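Local coordinates for putative exported protein (Bordetella pertussis Tohama I, PDB 2PFY) that binds pyroglutamic acid as an extracytoplasmic solute receptor of the DctP family and probably delivers it to a tripartite ATP-independent periplasmic transporter, at residues K28-G33 / R226-D231; F77-V82 / Q294-Y299; P83-S88 / E93-A98; I125-P130 / A135-T140. All coordinates share one frame; numbering follows the deposited sequence.

Interaction 1. Residues K28-G33 / R226-D231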
# COMPACT_ATOMS: atom_id res chain seq x y z
N LYS A 28 14.97 6.44 -18.19
CA LYS A 28 16.32 6.70 -18.66
C LYS A 28 16.44 6.42 -20.17
O LYS A 28 17.09 7.19 -20.90
CB LYS A 28 17.33 5.83 -17.90
CG LYS A 28 18.78 6.19 -18.21
CD LYS A 28 19.75 5.37 -17.41
CE LYS A 28 21.17 5.53 -17.92
NZ LYS A 28 22.01 4.41 -17.42
N ALA A 29 15.83 5.32 -20.61
CA ALA A 29 15.87 4.94 -22.02
C ALA A 29 15.02 5.89 -22.86
O ALA A 29 15.43 6.33 -23.94
CB ALA A 29 15.43 3.47 -22.20
N ALA A 30 13.85 6.23 -22.36
CA ALA A 30 12.93 7.09 -23.08
C ALA A 30 13.44 8.53 -23.23
O ALA A 30 13.11 9.19 -24.21
CB ALA A 30 11.57 7.08 -22.40
N THR A 31 14.24 9.00 -22.28
CA THR A 31 14.89 10.31 -22.38
C THR A 31 16.33 10.25 -22.94
O THR A 31 17.06 11.23 -22.92
CB THR A 31 14.93 11.00 -21.00
OG1 THR A 31 15.77 10.25 -20.12
CG2 THR A 31 13.54 11.11 -20.43
N ALA A 32 16.75 9.08 -23.42
CA ALA A 32 18.08 8.93 -23.98
C ALA A 32 19.15 9.34 -22.97
O ALA A 32 20.20 9.89 -23.34
CB ALA A 32 18.21 9.75 -25.30
N GLY A 33 18.92 9.08 -21.69
CA GLY A 33 19.91 9.43 -20.70
C GLY A 33 19.79 10.80 -20.05
O GLY A 33 20.51 11.07 -19.09
N ARG A 226 9.49 15.78 -18.95
CA ARG A 226 8.30 15.70 -18.11
C ARG A 226 7.30 14.69 -18.66
O ARG A 226 6.81 13.85 -17.91
CB ARG A 226 7.66 17.07 -17.87
CG ARG A 226 8.63 18.08 -17.25
CD ARG A 226 7.94 19.30 -16.69
NE ARG A 226 7.08 19.99 -17.67
CZ ARG A 226 7.47 21.02 -18.42
NH1 ARG A 226 8.71 21.49 -18.34
NH2 ARG A 226 6.62 21.58 -19.25
N GLN A 227 7.05 14.75 -19.98
CA GLN A 227 6.08 13.87 -20.62
C GLN A 227 6.59 12.44 -20.61
O GLN A 227 5.82 11.54 -20.33
CB GLN A 227 5.73 14.35 -22.05
CG GLN A 227 4.55 13.59 -22.73
CD GLN A 227 3.26 13.68 -21.92
OE1 GLN A 227 2.74 14.75 -21.70
NE2 GLN A 227 2.74 12.53 -21.46
N ALA A 228 7.88 12.24 -20.87
CA ALA A 228 8.43 10.91 -20.78
C ALA A 228 8.21 10.29 -19.36
O ALA A 228 7.85 9.10 -19.24
CB ALA A 228 9.92 10.90 -21.17
N VAL A 229 8.36 11.10 -18.31
CA VAL A 229 8.13 10.59 -16.94
C VAL A 229 6.68 10.15 -16.75
O VAL A 229 6.38 9.05 -16.20
CB VAL A 229 8.51 11.65 -15.88
CG1 VAL A 229 8.05 11.21 -14.43
CG2 VAL A 229 10.00 11.89 -15.90
N LEU A 230 5.77 11.01 -17.19
CA LEU A 230 4.36 10.69 -17.07
C LEU A 230 3.98 9.44 -17.87
O LEU A 230 3.21 8.61 -17.38
CB LEU A 230 3.47 11.89 -17.38
CG LEU A 230 3.61 13.07 -16.38
CD1 LEU A 230 2.61 14.16 -16.72
CD2 LEU A 230 3.37 12.62 -14.95
N ASP A 231 4.54 9.27 -19.07
CA ASP A 231 4.24 8.13 -19.94
C ASP A 231 4.84 6.86 -19.34
O ASP A 231 4.21 5.78 -19.34
CB ASP A 231 4.82 8.37 -21.35
CG ASP A 231 4.05 9.44 -22.14
OD1 ASP A 231 2.99 9.94 -21.68
OD2 ASP A 231 4.54 9.81 -23.23
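The methyl of T31 lies over the methyl of A228, with T31 CG2 3.7 Å from A228 CB. One residue earlier, A30 CB reaches the same A228 CB at 4.3 Å, and A228 is thus touched by the last residue of helix 15-30 and by the residue that follows it. Alanine suits this position on helix 223-257: a single methyl pointing toward the other segment lets the backbones come within 6.3 Å at the CA atoms of A30 and A228. T31 uses both of its branches. OG1 sits between the backbone N and the carbonyl carbon (chi1 65°), where it is hydrogen-bonded to V27 O and L35 N, and this turns CG2 outward onto the alanine. On the far helix, Q227 NE2 donates an N-H to D231 OD1, arriving from above the carboxylate plane. R226, V229 and L230 of the same helix pack on F218 of helix 215-220. The end of helix 15-30 is fixed by backbone bonds, G33 N to K28 O at 2.7 Å and A32 N to A29 O at 3.1 Å. With A32 at positive phi as the C-prime residue, this is a Schellman motif, leaning on helix 223-257 at the protein surface.

Interaction 2. Residues F77-V82 / Q294-Y299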
# COMPACT_ATOMS: atom_id res chain seq x y z
N PHE A 77 -6.97 9.74 1.29
CA PHE A 77 -5.78 8.89 1.01
C PHE A 77 -5.88 7.48 1.66
O PHE A 77 -5.02 6.61 1.43
CB PHE A 77 -4.49 9.61 1.43
CG PHE A 77 -4.08 10.75 0.48
CD1 PHE A 77 -3.15 10.53 -0.51
CD2 PHE A 77 -4.65 12.03 0.60
CE1 PHE A 77 -2.76 11.56 -1.39
CE2 PHE A 77 -4.28 13.06 -0.29
CZ PHE A 77 -3.33 12.82 -1.28
N GLU A 78 -6.93 7.26 2.45
CA GLU A 78 -7.12 5.92 3.06
C GLU A 78 -8.44 5.23 2.73
O GLU A 78 -8.81 4.24 3.39
CB GLU A 78 -6.90 5.98 4.58
CG GLU A 78 -7.97 6.79 5.30
CD GLU A 78 -7.74 6.94 6.79
OE1 GLU A 78 -6.57 6.92 7.25
OE2 GLU A 78 -8.75 7.10 7.50
N ILE A 79 -9.15 5.71 1.71
CA ILE A 79 -10.36 5.00 1.29
C ILE A 79 -10.06 3.57 0.80
O ILE A 79 -10.93 2.71 0.86
CB ILE A 79 -11.23 5.83 0.24
CG1 ILE A 79 -12.64 5.25 0.07
CG2 ILE A 79 -10.57 5.89 -1.14
CD1 ILE A 79 -13.50 5.21 1.33
N ASP A 80 -8.84 3.34 0.33
CA ASP A 80 -8.42 2.02 -0.15
C ASP A 80 -8.21 1.01 0.98
O ASP A 80 -7.91 -0.18 0.72
CB ASP A 80 -7.15 2.15 -1.04
CG ASP A 80 -5.90 2.54 -0.25
OD1 ASP A 80 -5.95 2.64 0.99
OD2 ASP A 80 -4.84 2.76 -0.87
N SER A 81 -8.35 1.46 2.23
CA SER A 81 -8.15 0.60 3.39
C SER A 81 -9.42 0.33 4.21
O SER A 81 -9.35 -0.25 5.29
CB SER A 81 -7.03 1.15 4.28
OG SER A 81 -5.81 1.26 3.56
N VAL A 82 -10.58 0.76 3.71
CA VAL A 82 -11.86 0.45 4.37
C VAL A 82 -12.23 -1.02 4.12
O VAL A 82 -12.40 -1.41 2.97
CB VAL A 82 -13.02 1.35 3.87
CG1 VAL A 82 -14.39 0.86 4.46
CG2 VAL A 82 -12.75 2.85 4.16
N GLN A 294 -18.40 12.74 -3.19
CA GLN A 294 -18.29 12.64 -4.66
C GLN A 294 -17.39 11.48 -5.12
O GLN A 294 -17.58 10.95 -6.21
CB GLN A 294 -17.97 13.97 -5.38
CG GLN A 294 -16.92 14.92 -4.78
CD GLN A 294 -16.82 16.26 -5.54
OE1 GLN A 294 -16.41 16.31 -6.71
NE2 GLN A 294 -17.18 17.36 -4.86
N LEU A 295 -16.44 11.09 -4.27
CA LEU A 295 -15.59 9.92 -4.54
C LEU A 295 -16.44 8.64 -4.44
O LEU A 295 -16.49 7.84 -5.38
CB LEU A 295 -14.38 9.90 -3.58
CG LEU A 295 -13.22 8.89 -3.74
CD1 LEU A 295 -12.13 9.16 -2.71
CD2 LEU A 295 -13.70 7.45 -3.62
N LEU A 296 -17.10 8.47 -3.30
CA LEU A 296 -17.99 7.32 -3.08
C LEU A 296 -19.11 7.21 -4.13
O LEU A 296 -19.36 6.11 -4.64
CB LEU A 296 -18.55 7.37 -1.67
CG LEU A 296 -18.15 6.35 -0.59
CD1 LEU A 296 -16.71 5.80 -0.74
CD2 LEU A 296 -18.39 6.92 0.80
N ASP A 297 -19.76 8.33 -4.46
CA ASP A 297 -20.72 8.37 -5.57
C ASP A 297 -20.11 7.89 -6.89
O ASP A 297 -20.70 7.05 -7.57
CB ASP A 297 -21.31 9.79 -5.76
CG ASP A 297 -22.14 10.25 -4.57
OD1 ASP A 297 -22.67 9.38 -3.83
OD2 ASP A 297 -22.26 11.49 -4.38
N ALA A 298 -18.94 8.43 -7.23
CA ALA A 298 -18.22 8.02 -8.44
C ALA A 298 -17.91 6.51 -8.45
O ALA A 298 -18.08 5.85 -9.48
CB ALA A 298 -16.94 8.84 -8.62
N TYR A 299 -17.45 5.99 -7.30
CA TYR A 299 -17.16 4.56 -7.16
C TYR A 299 -18.42 3.72 -7.33
O TYR A 299 -18.46 2.79 -8.14
CB TYR A 299 -16.53 4.26 -5.79
CG TYR A 299 -16.42 2.78 -5.45
CD1 TYR A 299 -15.78 1.88 -6.32
CD2 TYR A 299 -16.93 2.28 -4.25
CE1 TYR A 299 -15.67 0.51 -6.00
CE2 TYR A 299 -16.82 0.91 -3.92
CZ TYR A 299 -16.19 0.05 -4.80
OH TYR A 299 -16.09 -1.29 -4.47
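I79 faces two leucines, L295 and L296, in a small apolar contact between a 3-10 segment and the C-terminal helix 290-300 of this periplasmic solute-binding fold. Its two branches divide the work. CG2 meets L295 CD1 at 3.9 Å as the two side chains run antiparallel alongside each other, while CD1 meets L296 CD1, also at 3.9 Å. I79 CG1 lies anti to the backbone N (chi1 -166°), which sends the longer branch to L296 and leaves CG2 for L295. A beta-branched residue suits the place, since it offers a methyl to each neighbour. The CB of L295 is directed at the 3-10 segment; that of L296 is not, and only its end closes in.

Other helices complete the apolar surroundings. W284 of helix 267-287 touches both I79 and L296, and helix 89-108 adds T99 against I79 and L95 and L102 against L295.

Farther out, polar groups tie the 3-10 segment to the rest of the chain. E78 forms a salt bridge with K287, and D80 OD2 accepts a hydrogen bond from Q208 N, next to the pocket residue P207. The other oxygen of that carboxylate is taken by its neighbour in sequence: S81 OG donates to D80 OD1 over 2.9 Å, on the anti side and 33° out of the carboxylate plane.

Interaction 3. Residues P83-S88 / E93-A98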
# COMPACT_ATOMS: atom_id res chain seq x y z
N PRO A 83 -12.32 -1.84 5.19
CA PRO A 83 -12.59 -3.27 4.96
C PRO A 83 -13.85 -3.55 4.17
O PRO A 83 -14.91 -2.95 4.41
CB PRO A 83 -12.63 -3.86 6.38
CG PRO A 83 -11.74 -2.91 7.21
CD PRO A 83 -12.07 -1.54 6.61
N PHE A 84 -13.69 -4.42 3.17
CA PHE A 84 -14.77 -4.93 2.35
C PHE A 84 -15.54 -3.93 1.47
O PHE A 84 -16.53 -4.28 0.81
CB PHE A 84 -15.68 -5.84 3.19
CG PHE A 84 -14.95 -6.98 3.76
CD1 PHE A 84 -14.54 -8.02 2.94
CD2 PHE A 84 -14.53 -6.97 5.08
CE1 PHE A 84 -13.80 -9.08 3.44
CE2 PHE A 84 -13.78 -8.04 5.60
CZ PHE A 84 -13.43 -9.09 4.79
N LEU A 85 -15.06 -2.69 1.42
CA LEU A 85 -15.60 -1.73 0.47
C LEU A 85 -15.24 -2.09 -0.98
O LEU A 85 -16.06 -1.98 -1.90
CB LEU A 85 -15.11 -0.32 0.82
CG LEU A 85 -15.49 0.83 -0.14
CD1 LEU A 85 -16.98 1.15 -0.13
CD2 LEU A 85 -14.70 2.06 0.17
N ALA A 86 -14.00 -2.53 -1.19
CA ALA A 86 -13.54 -2.88 -2.54
C ALA A 86 -12.50 -4.01 -2.45
O ALA A 86 -11.30 -3.77 -2.50
CB ALA A 86 -12.95 -1.66 -3.23
N SER A 87 -12.98 -5.24 -2.29
CA SER A 87 -12.11 -6.32 -1.87
C SER A 87 -11.63 -7.21 -3.00
O SER A 87 -10.74 -8.04 -2.81
CB SER A 87 -12.79 -7.14 -0.78
OG SER A 87 -12.59 -6.52 0.49
N SER A 88 -12.24 -7.04 -4.17
CA SER A 88 -11.76 -7.67 -5.40
C SER A 88 -10.90 -6.67 -6.20
O SER A 88 -11.04 -5.47 -6.01
CB SER A 88 -12.93 -8.17 -6.25
OG SER A 88 -13.65 -7.07 -6.76
N GLU A 93 -9.97 -1.36 -8.62
CA GLU A 93 -9.63 -0.62 -9.82
C GLU A 93 -10.62 0.52 -10.10
O GLU A 93 -10.21 1.61 -10.47
CB GLU A 93 -9.51 -1.54 -11.03
CG GLU A 93 -8.87 -0.83 -12.22
CD GLU A 93 -8.81 -1.66 -13.49
OE1 GLU A 93 -9.01 -2.89 -13.45
OE2 GLU A 93 -8.54 -1.04 -14.54
N LYS A 94 -11.90 0.26 -9.88
CA LYS A 94 -12.96 1.23 -10.03
C LYS A 94 -12.82 2.27 -8.94
O LYS A 94 -12.88 3.47 -9.21
CB LYS A 94 -14.33 0.55 -9.96
CG LYS A 94 -15.54 1.48 -10.21
CD LYS A 94 -16.82 0.65 -10.45
CE LYS A 94 -18.03 1.55 -10.79
NZ LYS A 94 -17.60 2.90 -11.34
N LEU A 95 -12.58 1.82 -7.71
CA LEU A 95 -12.32 2.73 -6.61
C LEU A 95 -11.11 3.64 -6.91
O LEU A 95 -11.15 4.85 -6.64
CB LEU A 95 -12.16 1.97 -5.28
CG LEU A 95 -11.91 2.79 -3.99
CD1 LEU A 95 -13.05 3.85 -3.72
CD2 LEU A 95 -11.70 1.92 -2.76
N TRP A 96 -10.04 3.06 -7.47
CA TRP A 96 -8.81 3.80 -7.77
C TRP A 96 -9.07 4.89 -8.83
O TRP A 96 -8.63 6.03 -8.71
CB TRP A 96 -7.68 2.85 -8.19
CG TRP A 96 -6.44 3.58 -8.71
CD1 TRP A 96 -5.97 3.60 -9.99
CD2 TRP A 96 -5.56 4.44 -7.96
NE1 TRP A 96 -4.85 4.37 -10.09
CE2 TRP A 96 -4.57 4.91 -8.86
CE3 TRP A 96 -5.49 4.82 -6.60
CZ2 TRP A 96 -3.54 5.77 -8.47
CZ3 TRP A 96 -4.46 5.68 -6.21
CH2 TRP A 96 -3.49 6.14 -7.15
N LYS A 97 -9.80 4.51 -9.87
CA LYS A 97 -10.17 5.44 -10.94
C LYS A 97 -10.94 6.67 -10.38
O LYS A 97 -10.70 7.80 -10.80
CB LYS A 97 -10.99 4.67 -11.98
CG LYS A 97 -10.36 4.64 -13.39
CD LYS A 97 -11.46 4.32 -14.46
CE LYS A 97 -11.74 5.53 -15.39
NZ LYS A 97 -13.21 5.79 -15.56
N ALA A 98 -11.82 6.45 -9.40
CA ALA A 98 -12.53 7.53 -8.66
C ALA A 98 -11.65 8.29 -7.65
O ALA A 98 -11.91 9.46 -7.35
CB ALA A 98 -13.74 6.94 -7.89
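L85 and A86 meet L95 where the loop ahead of helix 89-108 packs back on the helix it leads into, in the solute-binding fold. Before them, P83 packs on M280, and F84, at positive phi, rests on L273 and Q274, so the loop enters along helix 267-287. F84 also exchanges backbone hydrogen bonds with A204.

L85 comes next. Its CG stands anti to the backbone N (chi1 175°), carrying the branched end toward the helix although the side chain starts off to one side. There it crosses the L95 side chain at about a right angle, CD2 to CD2 at 4.2 Å. Leucine suits the site because its forked end can also touch I79 and R300.

The CB of A86 points toward the helix and lies 3.8 Å from L95 CD2. A small residue fits here: the CA atoms of A86 and L95 are 7.0 Å apart, and Y299 and E91 press on the same methyl.

S87 and S88 finish the segment with polar groups. S87 OG bonds to Q203 O. S88 occupies the N-cap position of helix 89-108, where a small hydroxyl residue is apt because its side chain can cap a backbone N of the first turn; its OG also bonds to E91 OE1.

Facing the loop, L95 is a buried residue shared with I79, L295 and Y299. One branch serves both loop residues: L95 CD2 touches both A86 CB and L85 CD2, which approach it from directions nearly at right angles.

Interaction 4. Residues I125-P130 / A135-T140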
# COMPACT_ATOMS: atom_id res chain seq x y z
N ILE A 125 -4.86 -12.26 6.98
CA ILE A 125 -4.50 -12.23 8.40
C ILE A 125 -3.51 -13.34 8.68
O ILE A 125 -3.73 -14.46 8.24
CB ILE A 125 -5.78 -12.39 9.29
CG1 ILE A 125 -6.67 -11.17 9.09
CG2 ILE A 125 -5.39 -12.55 10.82
CD1 ILE A 125 -8.14 -11.29 9.56
N TYR A 126 -2.41 -13.02 9.36
CA TYR A 126 -1.40 -14.01 9.72
C TYR A 126 -1.38 -14.16 11.23
O TYR A 126 -1.35 -13.17 11.95
CB TYR A 126 0.02 -13.56 9.32
CG TYR A 126 0.28 -13.41 7.83
CD1 TYR A 126 1.11 -14.31 7.16
CD2 TYR A 126 -0.24 -12.34 7.10
CE1 TYR A 126 1.44 -14.16 5.80
CE2 TYR A 126 0.04 -12.18 5.72
CZ TYR A 126 0.89 -13.09 5.08
OH TYR A 126 1.17 -12.93 3.74
N THR A 127 -1.36 -15.40 11.70
CA THR A 127 -1.44 -15.64 13.14
C THR A 127 -0.54 -16.80 13.54
O THR A 127 -0.06 -17.55 12.67
CB THR A 127 -2.91 -15.98 13.59
OG1 THR A 127 -3.30 -17.24 13.03
CG2 THR A 127 -3.89 -14.92 13.12
N LYS A 128 -0.31 -16.94 14.85
CA LYS A 128 0.50 -18.04 15.37
C LYS A 128 -0.36 -19.19 15.87
O LYS A 128 0.18 -20.27 16.11
CB LYS A 128 1.43 -17.57 16.48
CG LYS A 128 2.41 -16.51 16.04
CD LYS A 128 2.92 -15.74 17.21
CE LYS A 128 4.29 -16.17 17.57
NZ LYS A 128 4.75 -15.29 18.67
N LYS A 129 -1.68 -18.95 15.97
CA LYS A 129 -2.66 -19.95 16.45
C LYS A 129 -3.88 -19.87 15.57
O LYS A 129 -4.11 -18.85 14.96
CB LYS A 129 -3.09 -19.64 17.90
CG LYS A 129 -2.05 -19.98 18.95
CD LYS A 129 -2.70 -20.54 20.25
CE LYS A 129 -3.12 -22.02 20.07
NZ LYS A 129 -3.52 -22.64 21.35
N PRO A 130 -4.69 -20.94 15.52
CA PRO A 130 -5.92 -20.83 14.75
C PRO A 130 -6.82 -19.67 15.22
O PRO A 130 -6.91 -19.39 16.42
CB PRO A 130 -6.62 -22.17 15.01
CG PRO A 130 -5.53 -23.14 15.31
CD PRO A 130 -4.53 -22.28 16.13
N ALA A 135 -12.90 -12.72 18.78
CA ALA A 135 -12.58 -13.12 20.15
C ALA A 135 -11.19 -13.73 20.28
O ALA A 135 -10.52 -13.56 21.30
CB ALA A 135 -13.67 -14.10 20.72
N ASP A 136 -10.76 -14.46 19.25
CA ASP A 136 -9.45 -15.11 19.23
C ASP A 136 -8.30 -14.07 19.24
O ASP A 136 -7.18 -14.36 19.71
CB ASP A 136 -9.36 -16.09 18.03
CG ASP A 136 -10.26 -17.30 18.23
OD1 ASP A 136 -10.39 -17.73 19.41
OD2 ASP A 136 -10.82 -17.83 17.23
N LEU A 137 -8.63 -12.86 18.81
CA LEU A 137 -7.66 -11.78 18.70
C LEU A 137 -7.77 -10.73 19.82
O LEU A 137 -7.06 -9.73 19.83
CB LEU A 137 -7.72 -11.16 17.29
CG LEU A 137 -7.25 -12.10 16.17
CD1 LEU A 137 -7.73 -11.59 14.80
CD2 LEU A 137 -5.72 -12.28 16.19
N LYS A 138 -8.66 -10.98 20.79
CA LYS A 138 -8.89 -10.02 21.87
C LYS A 138 -7.62 -9.87 22.69
O LYS A 138 -7.07 -10.86 23.18
CB LYS A 138 -10.07 -10.47 22.77
CG LYS A 138 -10.31 -9.53 23.92
CD LYS A 138 -11.01 -8.27 23.49
CE LYS A 138 -11.14 -7.36 24.68
NZ LYS A 138 -11.50 -6.02 24.25
N GLY A 139 -7.13 -8.63 22.80
CA GLY A 139 -5.91 -8.35 23.53
C GLY A 139 -4.61 -8.78 22.85
O GLY A 139 -3.52 -8.59 23.40
N THR A 140 -4.72 -9.35 21.65
CA THR A 140 -3.55 -9.73 20.85
C THR A 140 -2.80 -8.47 20.39
O THR A 140 -3.42 -7.49 19.96
CB THR A 140 -3.98 -10.64 19.65
OG1 THR A 140 -4.42 -11.90 20.16
CG2 THR A 140 -2.82 -10.91 18.70
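T127 and L137 make a loose apolar contact at the end of strand 124-127, where the chain leaves the sheet, loops out and turns back toward strand 141-144. Their methyls only just meet, T127 CG2 to L137 CD2 at 4.4 Å, and the CA atoms stay 9.2 Å apart. L137 bridges much of that gap: it sets out to one side, and its end closes in on the strand, where I125, whose CB also points that way, comes near without touching.

T127 uses each branch differently. With OG1 held between the backbone N and the carbonyl carbon (chi1 66°), the hydroxyl donates to K129 O at 2.6 Å, its donor tilted 31° from the carbonyl plane. This ties down the bend just after the strand and leaves the methyl to face L137. A threonine thus suits a strand end that needs both a polar tie and an apolar face.

Nearer the surface, the P130 carbonyl comes near the D136 carboxylate. P130 O and D136 OD2 are 4.3 Å apart, mere proximity between two oxygens; D136 OD2 is instead hydrogen-bonded to A132 N, inside the intervening loop. Beyond L137 the chain reverses through a type II turn, closed by T140 N to L137 O at 3.0 Å. G139 fits its third position, where phi is 73°.

Strand 198-201 borders T127 and P130 through Y198 and Y200, strand 180-182 and helix 267-287 flank I125 with L181, L269 and L273, and M156, just after helix 147-155, packs against L137.

Overall arrangement
Interactions 2 and 3 form one neighbourhood: their centres are 7 Å apart, and they share a continuous run of chain, 77-88, packed against helices 89-108 and 290-300. Y299 joins them, its OH bonding to L85 O. The other two lie well away. Interaction 1 is at the surface, about 30 Å from this pair between centres, and interactions 1 and 4 are 47 Å apart between centres, on opposite sides of the chain's centre. Along the sequence, 3 and 4 follow in series inside the loops closed by both 1 and 2, whose own segments cross. The C-terminal helix thus returns to an early part of the chain, joining distant parts of this pyroglutamate receptor's fold.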